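Local coordinates for protein glutathione peroxidase (Schistosoma mansoni, PDB 2V1M) that reduces hydrogen peroxide to water at the expense of glutathione, which it turns into glutathione disulfide, as a thioredoxin-fold peroxidase, at residues A[29-33]-A[138-142]; A[45-50]-A[133-137]; A[50-54]-A[93-98]; A[59-65]-A[159-163]. All coordinates share one frame. Where two conformers were deposited one is given. Numbering follows the deposited sequence.

Contact 1 of 4, residues A[29-33]-A[138-142]; sequences YRGHV and LVDRQ
Residues 29-32 form a type II beta turn, closed by His-32 N to Tyr-29 O at 3.1 Å, with Gly-31 at phi/psi 86/-4, where a CB would clash with the preceding carbonyl. Segment 138-142 leaves its strand after Val-139 in an Asx turn, Gln-142 N to Asp-140 OD1 at 2.9 Å. The touching parts run 134° apart, with Gly-31 CA 4.3 Å from Arg-141 CA and Val-33 CA 4.8 Å from Asp-140 CA. Among the polar links, Arg-141 (chi1 m, chi2 and chi3 t) gives NH1 to Gly-31 O at 2.8 Å, while Gly-31 N bonds Arg-141 O weakly at 3.1 Å. Water 1 bridges His-32 O and Asp-140 O, 2.8 Å from each. Apolar contacts join Val-33 CG1 to Leu-138 CD1 (3.6 Å) and Val-33 CG2 to Arg-141 CG (3.7 Å). The contact joins the start of strand 33-39 to the end of strand 136-139, antiparallel neighbours in the central sheet of the thioredoxin fold, with Leu-165 and Leu-166 of helix 159-167 against Val-33.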
loop_
_atom_site.group_PDB
_atom_site.type_symbol
_atom_site.label_atom_id
_atom_site.label_comp_id
_atom_site.label_asym_id
_atom_site.label_seq_id
_atom_site.Cartn_x
_atom_site.Cartn_y
_atom_site.Cartn_z
ATOM N N TYR A 29 -12.699 -3.585 1.255
ATOM C CA TYR A 29 -12.376 -2.606 0.214
ATOM C C TYR A 29 -13.153 -2.802 -1.086
ATOM O O TYR A 29 -12.902 -2.097 -2.073
ATOM C CB TYR A 29 -10.859 -2.601 -0.023
ATOM C CG TYR A 29 -10.117 -2.196 1.240
ATOM C CD1 TYR A 29 -10.119 -0.877 1.655
ATOM C CD2 TYR A 29 -9.499 -3.140 2.038
ATOM C CE1 TYR A 29 -9.499 -0.509 2.843
ATOM C CE2 TYR A 29 -8.873 -2.788 3.258
ATOM C CZ TYR A 29 -8.889 -1.467 3.647
ATOM O OH TYR A 29 -8.263 -1.155 4.826
ATOM N N ARG A 30 -14.123 -3.720 -1.089
ATOM C CA ARG A 30 -14.916 -3.947 -2.304
ATOM C C ARG A 30 -15.551 -2.641 -2.769
ATOM O O ARG A 30 -16.166 -1.904 -1.987
ATOM C CB ARG A 30 -16.023 -4.956 -2.038
ATOM C CG ARG A 30 -16.590 -5.571 -3.304
ATOM C CD ARG A 30 -17.482 -6.777 -3.004
ATOM N NE ARG A 30 -16.795 -8.050 -2.682
ATOM C CZ ARG A 30 -16.425 -8.949 -3.593
ATOM N NH1 ARG A 30 -16.587 -8.672 -4.872
ATOM N NH2 ARG A 30 -15.851 -10.107 -3.241
ATOM N N GLY A 31 -15.407 -2.361 -4.056
ATOM C CA GLY A 31 -16.032 -1.193 -4.654
ATOM C C GLY A 31 -15.229 0.095 -4.558
ATOM O O GLY A 31 -15.666 1.097 -5.115
ATOM N N HIS A 32 -14.089 0.067 -3.872
ATOM C CA HIS A 32 -13.207 1.244 -3.727
ATOM C C HIS A 32 -11.924 1.043 -4.492
ATOM O O HIS A 32 -11.443 -0.073 -4.629
ATOM C CB HIS A 32 -12.937 1.484 -2.234
ATOM C CG HIS A 32 -14.173 1.982 -1.518
ATOM N ND1 HIS A 32 -14.493 1.667 -0.210
ATOM C CD2 HIS A 32 -15.187 2.772 -1.962
ATOM C CE1 HIS A 32 -15.644 2.237 0.111
ATOM N NE2 HIS A 32 -16.081 2.923 -0.928
ATOM N N VAL A 33 -11.370 2.133 -5.004
ATOM C CA VAL A 33 -10.037 2.076 -5.609
ATOM C C VAL A 33 -9.026 2.043 -4.479
ATOM O O VAL A 33 -9.154 2.826 -3.534
ATOM C CB VAL A 33 -9.815 3.309 -6.527
ATOM C CG1 VAL A 33 -8.371 3.402 -7.022
ATOM C CG2 VAL A 33 -10.790 3.290 -7.680
ATOM N N LEU A 138 -1.830 -0.055 -7.813
ATOM C CA LEU A 138 -3.140 0.554 -7.966
ATOM C C LEU A 138 -4.134 -0.558 -8.344
ATOM O O LEU A 138 -3.930 -1.315 -9.303
ATOM C CB LEU A 138 -3.086 1.618 -9.054
ATOM C CG LEU A 138 -4.387 2.343 -9.365
ATOM C CD1 LEU A 138 -4.933 3.065 -8.121
ATOM C CD2 LEU A 138 -4.189 3.306 -10.526
ATOM N N VAL A 139 -5.215 -0.618 -7.556
ATOM C CA VAL A 139 -6.229 -1.675 -7.616
ATOM C C VAL A 139 -7.571 -1.008 -7.896
ATOM O O VAL A 139 -7.973 -0.040 -7.214
ATOM C CB VAL A 139 -6.249 -2.431 -6.288
ATOM C CG1 VAL A 139 -7.348 -3.534 -6.286
ATOM C CG2 VAL A 139 -4.890 -3.021 -5.940
ATOM N N ASP A 140 -8.278 -1.530 -8.906
ATOM C CA ASP A 140 -9.551 -0.946 -9.297
ATOM C C ASP A 140 -10.700 -1.327 -8.326
ATOM O O ASP A 140 -10.513 -2.037 -7.326
ATOM C CB ASP A 140 -9.837 -1.303 -10.771
ATOM C CG ASP A 140 -10.263 -2.761 -11.001
ATOM O OD1 ASP A 140 -10.529 -3.508 -10.032
ATOM O OD2 ASP A 140 -10.305 -3.109 -12.206
ATOM N N ARG A 141 -11.885 -0.798 -8.648
ATOM C CA ARG A 141 -13.068 -1.010 -7.800
ATOM C C ARG A 141 -13.561 -2.459 -7.765
ATOM O O ARG A 141 -14.453 -2.754 -6.954
ATOM C CB ARG A 141 -14.204 -0.119 -8.240
ATOM C CG ARG A 141 -13.958 1.398 -7.992
ATOM C CD ARG A 141 -15.180 2.200 -8.369
ATOM N NE ARG A 141 -15.074 3.663 -8.274
ATOM C CZ ARG A 141 -15.261 4.371 -7.163
ATOM N NH1 ARG A 141 -15.432 3.780 -5.991
ATOM N NH2 ARG A 141 -15.251 5.707 -7.196
ATOM N N GLN A 142 -13.008 -3.319 -8.633
ATOM C CA GLN A 142 -13.283 -4.759 -8.636
ATOM C C GLN A 142 -12.128 -5.566 -8.054
ATOM O O GLN A 142 -12.088 -6.796 -8.176
ATOM C CB GLN A 142 -13.656 -5.250 -10.057
ATOM C CG GLN A 142 -14.983 -4.716 -10.524
ATOM C CD GLN A 142 -14.946 -3.261 -10.953
ATOM O OE1 GLN A 142 -14.063 -2.839 -11.701
ATOM N NE2 GLN A 142 -15.925 -2.500 -10.495
HETATM O O HOH W 1 -11.360 -2.841 -4.759
#

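Contact 2 of 4, residues A[45-50]-A[133-137]; sequences ATDKNY and NFSKF
This is a buried helix-to-loop contact beside the probable active site, where the first turn of helix 46-60 receives the residues leading into strand 136-139 of the thioredoxin fold. Ala-45 is the N-cap, and its O accepts Asn-49 N (3.0 Å) and Asn-49 ND2 (2.9 Å). Phe-134 has left-handed backbone angles (70/32) and chi1 m, which direct its ring at the helix; the closest CA pair, Asn-49 and Phe-134, is 7.3 Å apart. Asn-49 CB lies over the face of the Phe-134 ring in a CH-pi contact, 3.8 Å from the centroid and 28° off the normal. At the ring edge lie Thr-46 OG1, 3.7 Å from Phe-134 CE2 and hydrogen-bonded to Ala-40 O, and Tyr-50 CE2, 3.8 Å from Phe-134 CZ. The Tyr-50 and Phe-134 planes stand at 88°, centroids 5.8 Å apart. Lys-136, extended beyond chi2 of 91°, brings NZ to Asn-49 OD1 and to Phe-134 O, both at 2.8 Å; its strongest polar partner is Thr-153 O. Ala-45 N and Asn-133 ND2 bond the sulfonic acid of oxidised Cys-43, probably the catalytic position as in related peroxidases. Phe-134 packs on Val-37 and Val-39 of strand 33-39, and Lys-136 on Tyr-149 of strand 145-149.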
loop_
_atom_site.group_PDB
_atom_site.type_symbol
_atom_site.label_atom_id
_atom_site.label_comp_id
_atom_site.label_asym_id
_atom_site.label_seq_id
_atom_site.Cartn_x
_atom_site.Cartn_y
_atom_site.Cartn_z
ATOM N N ALA A 45 13.097 8.978 1.591
ATOM C CA ALA A 45 11.849 9.365 0.957
ATOM C C ALA A 45 10.629 9.098 1.852
ATOM O O ALA A 45 9.486 9.244 1.397
ATOM C CB ALA A 45 11.700 8.673 -0.418
ATOM N N THR A 46 10.848 8.732 3.103
ATOM C CA THR A 46 9.733 8.495 4.023
ATOM C C THR A 46 8.849 9.721 4.119
ATOM O O THR A 46 7.610 9.636 4.018
ATOM C CB THR A 46 10.284 8.054 5.397
ATOM O OG1 THR A 46 10.915 6.768 5.273
ATOM C CG2 THR A 46 9.158 8.013 6.445
ATOM N N ASP A 47 9.458 10.880 4.383
ATOM C CA ASP A 47 8.655 12.103 4.554
ATOM C C ASP A 47 7.821 12.417 3.327
ATOM O O ASP A 47 6.610 12.658 3.439
ATOM C CB ASP A 47 9.558 13.311 4.882
ATOM C CG ASP A 47 10.177 13.268 6.266
ATOM O OD1 ASP A 47 9.724 12.546 7.186
ATOM O OD2 ASP A 47 11.182 14.012 6.421
ATOM N N LYS A 48 8.442 12.439 2.150
ATOM C CA LYS A 48 7.696 12.860 0.962
ATOM C C LYS A 48 6.558 11.886 0.642
ATOM O O LYS A 48 5.456 12.301 0.260
ATOM C CB LYS A 48 8.598 13.137 -0.228
ATOM C CG LYS A 48 9.339 12.019 -0.857
ATOM C CD LYS A 48 10.279 12.651 -1.897
ATOM C CE LYS A 48 11.204 11.626 -2.463
ATOM N NZ LYS A 48 12.119 12.236 -3.465
ATOM N N ASN A 49 6.842 10.583 0.799
ATOM C CA ASN A 49 5.768 9.599 0.517
ATOM C C ASN A 49 4.612 9.757 1.505
ATOM O O ASN A 49 3.445 9.823 1.085
ATOM C CB ASN A 49 6.284 8.163 0.519
ATOM C CG ASN A 49 6.894 7.802 -0.807
ATOM O OD1 ASN A 49 6.191 7.334 -1.717
ATOM N ND2 ASN A 49 8.197 8.002 -0.933
ATOM N N TYR A 50 4.906 9.769 2.817
ATOM C CA TYR A 50 3.801 9.894 3.785
ATOM C C TYR A 50 3.055 11.217 3.630
ATOM O O TYR A 50 1.833 11.248 3.722
ATOM C CB TYR A 50 4.340 9.745 5.205
ATOM C CG TYR A 50 4.339 8.294 5.663
ATOM C CD1 TYR A 50 3.180 7.656 6.129
ATOM C CD2 TYR A 50 5.535 7.559 5.625
ATOM C CE1 TYR A 50 3.219 6.320 6.529
ATOM C CE2 TYR A 50 5.579 6.203 6.009
ATOM C CZ TYR A 50 4.415 5.592 6.460
ATOM O OH TYR A 50 4.487 4.276 6.806
ATOM N N ASN A 133 11.594 0.166 -0.466
ATOM C CA ASN A 133 10.425 0.747 0.199
ATOM C C ASN A 133 9.664 1.669 -0.758
ATOM O O ASN A 133 10.241 2.323 -1.625
ATOM C CB ASN A 133 10.873 1.503 1.441
ATOM C CG ASN A 133 11.782 0.681 2.317
ATOM O OD1 ASN A 133 11.402 -0.390 2.816
ATOM N ND2 ASN A 133 13.018 1.161 2.481
ATOM N N PHE A 134 8.355 1.774 -0.512
ATOM C CA PHE A 134 7.463 2.715 -1.186
ATOM C C PHE A 134 7.190 2.395 -2.647
ATOM O O PHE A 134 6.951 3.295 -3.441
ATOM C CB PHE A 134 7.892 4.176 -0.984
ATOM C CG PHE A 134 7.894 4.569 0.476
ATOM C CD1 PHE A 134 6.698 4.816 1.146
ATOM C CD2 PHE A 134 9.092 4.707 1.186
ATOM C CE1 PHE A 134 6.672 5.187 2.474
ATOM C CE2 PHE A 134 9.064 5.066 2.527
ATOM C CZ PHE A 134 7.889 5.308 3.188
ATOM N N SER A 135 7.172 1.108 -3.009
ATOM C CA SER A 135 6.519 0.761 -4.278
ATOM C C SER A 135 4.999 0.940 -4.086
ATOM O O SER A 135 4.491 1.002 -2.946
ATOM C CB SER A 135 6.812 -0.690 -4.642
ATOM O OG SER A 135 6.635 -0.912 -6.024
ATOM N N LYS A 136 4.271 1.056 -5.203
ATOM C CA LYS A 136 2.827 1.282 -5.184
ATOM C C LYS A 136 2.125 0.372 -6.162
ATOM O O LYS A 136 2.562 0.239 -7.321
ATOM C CB LYS A 136 2.453 2.745 -5.495
ATOM C CG LYS A 136 3.018 3.781 -4.543
ATOM C CD LYS A 136 4.402 4.371 -4.936
ATOM C CE LYS A 136 4.817 5.392 -3.900
ATOM N NZ LYS A 136 6.214 5.886 -4.091
ATOM N N PHE A 137 1.002 -0.227 -5.742
ATOM C CA PHE A 137 0.093 -0.948 -6.650
ATOM C C PHE A 137 -1.257 -0.264 -6.627
ATOM O O PHE A 137 -1.790 0.068 -5.542
ATOM C CB PHE A 137 -0.092 -2.417 -6.254
ATOM C CG PHE A 137 1.117 -3.264 -6.494
ATOM C CD1 PHE A 137 1.233 -4.038 -7.643
ATOM C CD2 PHE A 137 2.166 -3.300 -5.570
ATOM C CE1 PHE A 137 2.337 -4.857 -7.860
ATOM C CE2 PHE A 137 3.262 -4.110 -5.770
ATOM C CZ PHE A 137 3.364 -4.873 -6.922
#

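Contact 3 of 4, residues A[50-54]-A[93-98]; sequences YRQLQ and KYGVQF
At the apolar centre, Tyr-50 (chi1 m) packs against Tyr-94, Val-96 and Phe-98. Its CB sits over the Tyr-94 ring in a CH-pi contact, 3.5 Å from the centroid; the tyrosine rings are nearly parallel (4°) but slid apart, centroids 5.0 Å. Tyr-50 CD1 meets Val-96 CG2 at 3.7 Å and Phe-98 CZ at 3.9 Å, and Leu-53 CB reaches Phe-98 CE1 at 3.9 Å. Past Tyr-94, its CA 6.2 Å from Arg-51 CA, the chain leaves the helix through Gly-95 (64/38), with Val-96 CA 5.7 Å from Gln-54 CA. Outward, Gln-54 (chi1 t, chi2 p) clasps Gln-97: OE1 accepts Gln-97 N at 2.8 Å and NE2 donates to Gln-97 OE1 at 2.9 Å. Arg-51 lays its guanidinium face against the Tyr-94 ring edge (CZ to CD1 3.6 Å), with NH1 bonding Lys-93 O at 3.0 Å and water 2 at 2.9 Å, which donates to Tyr-94 O. Helix 46-60 of the thioredoxin fold meets the end of helix 83-94 beside strand 65-71, whose Ile-67 and Ala-69 touch Phe-98.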
loop_
_atom_site.group_PDB
_atom_site.type_symbol
_atom_site.label_atom_id
_atom_site.label_comp_id
_atom_site.label_asym_id
_atom_site.label_seq_id
_atom_site.Cartn_x
_atom_site.Cartn_y
_atom_site.Cartn_z
ATOM N N TYR A 50 4.906 9.769 2.817
ATOM C CA TYR A 50 3.801 9.894 3.785
ATOM C C TYR A 50 3.055 11.217 3.630
ATOM O O TYR A 50 1.833 11.248 3.722
ATOM C CB TYR A 50 4.340 9.745 5.205
ATOM C CG TYR A 50 4.339 8.294 5.663
ATOM C CD1 TYR A 50 3.180 7.656 6.129
ATOM C CD2 TYR A 50 5.535 7.559 5.625
ATOM C CE1 TYR A 50 3.219 6.320 6.529
ATOM C CE2 TYR A 50 5.579 6.203 6.009
ATOM C CZ TYR A 50 4.415 5.592 6.460
ATOM O OH TYR A 50 4.487 4.276 6.806
ATOM N N ARG A 51 3.765 12.328 3.406
ATOM C CA ARG A 51 3.085 13.626 3.267
ATOM C C ARG A 51 2.148 13.580 2.065
ATOM O O ARG A 51 0.978 13.999 2.155
ATOM C CB ARG A 51 4.086 14.776 3.101
ATOM C CG ARG A 51 4.959 15.090 4.284
ATOM C CD ARG A 51 4.311 15.946 5.323
ATOM N NE ARG A 51 5.282 16.224 6.375
ATOM C CZ ARG A 51 5.018 16.295 7.661
ATOM N NH1 ARG A 51 3.753 16.177 8.099
ATOM N NH2 ARG A 51 6.046 16.500 8.484
ATOM N N GLN A 52 2.645 13.114 0.921
ATOM C CA GLN A 52 1.802 13.114 -0.271
ATOM C C GLN A 52 0.639 12.118 -0.112
ATOM O O GLN A 52 -0.468 12.409 -0.578
ATOM C CB GLN A 52 2.599 12.795 -1.516
ATOM C CG GLN A 52 3.577 13.927 -1.869
ATOM C CD GLN A 52 4.211 13.772 -3.237
ATOM O OE1 GLN A 52 3.871 12.891 -4.020
ATOM N NE2 GLN A 52 5.131 14.658 -3.545
ATOM N N LEU A 53 0.903 10.942 0.463
ATOM C CA LEU A 53 -0.198 9.991 0.675
ATOM C C LEU A 53 -1.296 10.569 1.564
ATOM O O LEU A 53 -2.481 10.351 1.327
ATOM C CB LEU A 53 0.317 8.651 1.211
ATOM C CG LEU A 53 1.177 7.869 0.220
ATOM C CD1 LEU A 53 1.895 6.734 0.985
ATOM C CD2 LEU A 53 0.294 7.256 -0.890
ATOM N N GLN A 54 -0.904 11.263 2.639
ATOM C CA GLN A 54 -1.919 11.850 3.530
ATOM C C GLN A 54 -2.714 12.951 2.804
ATOM O O GLN A 54 -3.942 13.065 3.008
ATOM C CB GLN A 54 -1.249 12.369 4.812
ATOM C CG GLN A 54 -2.207 13.111 5.720
ATOM C CD GLN A 54 -3.445 12.378 6.106
ATOM O OE1 GLN A 54 -3.496 11.125 6.116
ATOM N NE2 GLN A 54 -4.498 13.162 6.439
ATOM N N LYS A 93 3.698 12.444 13.323
ATOM C CA LYS A 93 4.480 13.270 12.416
ATOM C C LYS A 93 3.672 13.729 11.216
ATOM O O LYS A 93 3.831 14.855 10.740
ATOM C CB LYS A 93 5.759 12.568 11.949
ATOM C CG LYS A 93 6.704 13.485 11.189
ATOM C CD LYS A 93 8.066 12.874 10.914
ATOM C CE LYS A 93 8.917 13.930 10.197
ATOM N NZ LYS A 93 10.293 13.420 9.911
ATOM N N TYR A 94 2.833 12.839 10.675
ATOM C CA TYR A 94 2.158 13.128 9.400
ATOM C C TYR A 94 0.649 13.236 9.550
ATOM O O TYR A 94 -0.044 13.622 8.598
ATOM C CB TYR A 94 2.479 12.057 8.349
ATOM C CG TYR A 94 3.949 11.774 8.211
ATOM C CD1 TYR A 94 4.831 12.713 7.715
ATOM C CD2 TYR A 94 4.439 10.508 8.548
ATOM C CE1 TYR A 94 6.203 12.418 7.607
ATOM C CE2 TYR A 94 5.765 10.186 8.436
ATOM C CZ TYR A 94 6.644 11.131 7.982
ATOM O OH TYR A 94 7.957 10.755 7.865
ATOM N N GLY A 95 0.102 12.846 10.692
ATOM C CA GLY A 95 -1.353 12.820 10.841
ATOM C C GLY A 95 -2.023 11.809 9.897
ATOM O O GLY A 95 -3.127 12.047 9.408
ATOM N N VAL A 96 -1.372 10.646 9.704
ATOM C CA VAL A 96 -1.913 9.643 8.812
ATOM C C VAL A 96 -3.351 9.262 9.209
ATOM O O VAL A 96 -3.590 8.825 10.355
ATOM C CB VAL A 96 -1.042 8.379 8.844
ATOM C CG1 VAL A 96 -1.732 7.207 8.151
ATOM C CG2 VAL A 96 0.308 8.676 8.188
ATOM N N GLN A 97 -4.252 9.373 8.228
ATOM C CA GLN A 97 -5.658 8.967 8.421
ATOM C C GLN A 97 -6.037 7.773 7.579
ATOM O O GLN A 97 -7.145 7.242 7.749
ATOM C CB GLN A 97 -6.594 10.132 8.125
ATOM C CG GLN A 97 -6.473 11.254 9.118
ATOM C CD GLN A 97 -7.335 12.404 8.690
ATOM O OE1 GLN A 97 -7.124 12.988 7.625
ATOM N NE2 GLN A 97 -8.383 12.704 9.467
ATOM N N PHE A 98 -5.179 7.356 6.643
ATOM C CA PHE A 98 -5.423 6.176 5.842
ATOM C C PHE A 98 -5.062 4.906 6.653
ATOM O O PHE A 98 -4.721 4.988 7.847
ATOM C CB PHE A 98 -4.692 6.249 4.497
ATOM C CG PHE A 98 -3.211 6.538 4.585
ATOM C CD1 PHE A 98 -2.726 7.858 4.544
ATOM C CD2 PHE A 98 -2.288 5.491 4.749
ATOM C CE1 PHE A 98 -1.362 8.112 4.644
ATOM C CE2 PHE A 98 -0.923 5.754 4.873
ATOM C CZ PHE A 98 -0.454 7.073 4.841
HETATM O O HOH W 2 1.160 15.444 6.919
#

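Contact 4 of 4, residues A[59-65]-A[159-163]; sequences RLVGKGL and EGDIM
A Schellman motif ends helix 46-60 here and turns the chain into strand 65-71 of the thioredoxin fold. Leu-65 N bonds Leu-60 O (3.2 Å), Gly-64 N bonds Val-61 O (3.1 Å), and Gly-64, at phi/psi 116/8, is the C-prime residue, where a CB would strike the preceding carbonyl. The reversal places Leu-60 and Leu-65 side by side, both aimed at the first turn of helix 159-167; the nearest CA pairs are Leu-60 with Met-163 at 8.8 Å and Leu-65 with Ile-162 at 7.8 Å. Ile-162 is the bump from helix 159-167: its CG2 sits over the cleft between the two leucines, 4.0 Å from Leu-60 CD1 and likewise 4.0 Å from Leu-65 CD1. Leu-60 (chi1 m, chi2 t) in turn enters the hollow bounded by Glu-159, Ile-162 and Met-163, its CD1 4.0 Å from Glu-159 CG. Met-163, with all three chi angles m, curls over the end of Leu-60, SD 3.6 Å from Leu-60 CD2, and extends CE to 4.2 Å from Lys-63 CD. Met-56 of helix 46-60 also packs on Glu-159 and Ile-162. At the exposed margin a salt bridge closes the interface, Arg-59 NH2 to Glu-159 OE2 at 2.9 Å.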
loop_
_atom_site.group_PDB
_atom_site.type_symbol
_atom_site.label_atom_id
_atom_site.label_comp_id
_atom_site.label_asym_id
_atom_site.label_seq_id
_atom_site.Cartn_x
_atom_site.Cartn_y
_atom_site.Cartn_z
ATOM N N ARG A 59 -7.766 14.418 -0.063
ATOM C CA ARG A 59 -8.437 14.880 -1.278
ATOM C C ARG A 59 -9.464 13.866 -1.800
ATOM O O ARG A 59 -10.512 14.264 -2.343
ATOM C CB ARG A 59 -7.397 15.221 -2.375
ATOM C CG ARG A 59 -7.998 15.784 -3.645
ATOM C CD ARG A 59 -6.946 16.095 -4.680
ATOM N NE ARG A 59 -6.424 17.440 -4.499
ATOM C CZ ARG A 59 -5.615 18.057 -5.353
ATOM N NH1 ARG A 59 -5.205 19.290 -5.091
ATOM N NH2 ARG A 59 -5.203 17.441 -6.455
ATOM N N LEU A 60 -9.148 12.566 -1.682
ATOM C CA LEU A 60 -9.852 11.548 -2.478
ATOM C C LEU A 60 -10.581 10.487 -1.685
ATOM O O LEU A 60 -11.328 9.710 -2.317
ATOM C CB LEU A 60 -8.863 10.917 -3.454
ATOM C CG LEU A 60 -8.302 11.905 -4.500
ATOM C CD1 LEU A 60 -7.223 11.225 -5.326
ATOM C CD2 LEU A 60 -9.384 12.512 -5.392
ATOM N N VAL A 61 -10.441 10.397 -0.359
ATOM C CA VAL A 61 -11.144 9.353 0.369
ATOM C C VAL A 61 -12.663 9.430 0.153
ATOM O O VAL A 61 -13.327 8.401 -0.002
ATOM C CB VAL A 61 -10.779 9.385 1.865
ATOM C CG1 VAL A 61 -11.205 10.699 2.543
ATOM C CG2 VAL A 61 -11.347 8.140 2.601
ATOM N N GLY A 62 -13.196 10.647 0.116
ATOM C CA GLY A 62 -14.633 10.820 -0.071
ATOM C C GLY A 62 -15.129 10.406 -1.447
ATOM O O GLY A 62 -16.337 10.240 -1.628
ATOM N N LYS A 63 -14.224 10.306 -2.415
ATOM C CA LYS A 63 -14.534 9.908 -3.776
ATOM C C LYS A 63 -14.341 8.414 -4.009
ATOM O O LYS A 63 -14.675 7.916 -5.080
ATOM C CB LYS A 63 -13.658 10.692 -4.752
ATOM C CG LYS A 63 -13.899 12.194 -4.740
ATOM C CD LYS A 63 -13.024 12.900 -5.784
ATOM C CE LYS A 63 -12.753 14.354 -5.447
ATOM N NZ LYS A 63 -14.005 15.071 -5.106
ATOM N N GLY A 64 -13.814 7.715 -3.005
ATOM C CA GLY A 64 -13.672 6.250 -3.069
ATOM C C GLY A 64 -12.253 5.704 -3.046
ATOM O O GLY A 64 -12.081 4.506 -3.265
ATOM N N LEU A 65 -11.233 6.541 -2.816
ATOM C CA LEU A 65 -9.874 6.046 -2.700
ATOM C C LEU A 65 -9.605 5.506 -1.291
ATOM O O LEU A 65 -9.923 6.202 -0.298
ATOM C CB LEU A 65 -8.857 7.149 -2.990
ATOM C CG LEU A 65 -7.390 6.704 -2.844
ATOM C CD1 LEU A 65 -6.997 5.671 -3.891
ATOM C CD2 LEU A 65 -6.490 7.932 -2.953
ATOM N N GLU A 159 -2.052 10.276 -9.166
ATOM C CA GLU A 159 -3.406 10.783 -8.971
ATOM C C GLU A 159 -4.241 10.726 -10.257
ATOM O O GLU A 159 -5.428 10.411 -10.187
ATOM C CB GLU A 159 -3.324 12.215 -8.443
ATOM C CG GLU A 159 -4.631 12.709 -7.924
ATOM C CD GLU A 159 -4.500 13.782 -6.859
ATOM O OE1 GLU A 159 -3.530 13.793 -6.067
ATOM O OE2 GLU A 159 -5.416 14.618 -6.834
ATOM N N GLY A 160 -3.655 11.038 -11.411
ATOM C CA GLY A 160 -4.404 10.989 -12.672
ATOM C C GLY A 160 -4.978 9.580 -12.921
ATOM O O GLY A 160 -6.157 9.408 -13.311
ATOM N N ASP A 161 -4.142 8.561 -12.707
ATOM C CA ASP A 161 -4.584 7.191 -12.887
ATOM C C ASP A 161 -5.664 6.821 -11.868
ATOM O O ASP A 161 -6.627 6.122 -12.204
ATOM C CB ASP A 161 -3.399 6.224 -12.768
ATOM C CG ASP A 161 -2.389 6.354 -13.931
ATOM O OD1 ASP A 161 -2.750 6.892 -15.001
ATOM O OD2 ASP A 161 -1.241 5.858 -13.770
ATOM N N ILE A 162 -5.512 7.274 -10.623
ATOM C CA ILE A 162 -6.560 7.067 -9.635
ATOM C C ILE A 162 -7.879 7.680 -10.104
ATOM O O ILE A 162 -8.923 7.047 -9.985
ATOM C CB ILE A 162 -6.116 7.642 -8.275
ATOM C CG1 ILE A 162 -5.032 6.714 -7.661
ATOM C CG2 ILE A 162 -7.332 7.772 -7.308
ATOM C CD1 ILE A 162 -4.247 7.387 -6.521
ATOM N N MET A 163 -7.853 8.919 -10.598
ATOM C CA MET A 163 -9.098 9.563 -11.045
ATOM C C MET A 163 -9.779 8.755 -12.120
ATOM O O MET A 163 -11.023 8.662 -12.146
ATOM C CB MET A 163 -8.869 11.010 -11.546
ATOM C CG MET A 163 -8.283 11.961 -10.491
ATOM S SD MET A 163 -9.011 11.906 -8.888
ATOM C CE MET A 163 -10.570 12.737 -9.178
#

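In the fold
Helix 46-60 runs through contacts 2, 3 and 4 from first turn to end, and strand 136-139 serves contacts 1 and 2 at its two ends, about 20 Å apart between contact centres. Contact 3 is nested within the loop closed by contact 2, which lies inside that of contact 1; contact 4 crosses all three. Contacts 2 and 3, centres about 11 Å apart, share Tyr-50 and are joined by Asp-47 with Lys-93 and Tyr-94. Contacts 1 and 4, also about 11 Å apart, meet through Arg-141 and Lys-63. Together they tie helix 46-60 to helices 83-94 and 159-167 and, near the oxidised Cys-43, to the residues leading into strand 136-139, while contact 1 links two strand ends.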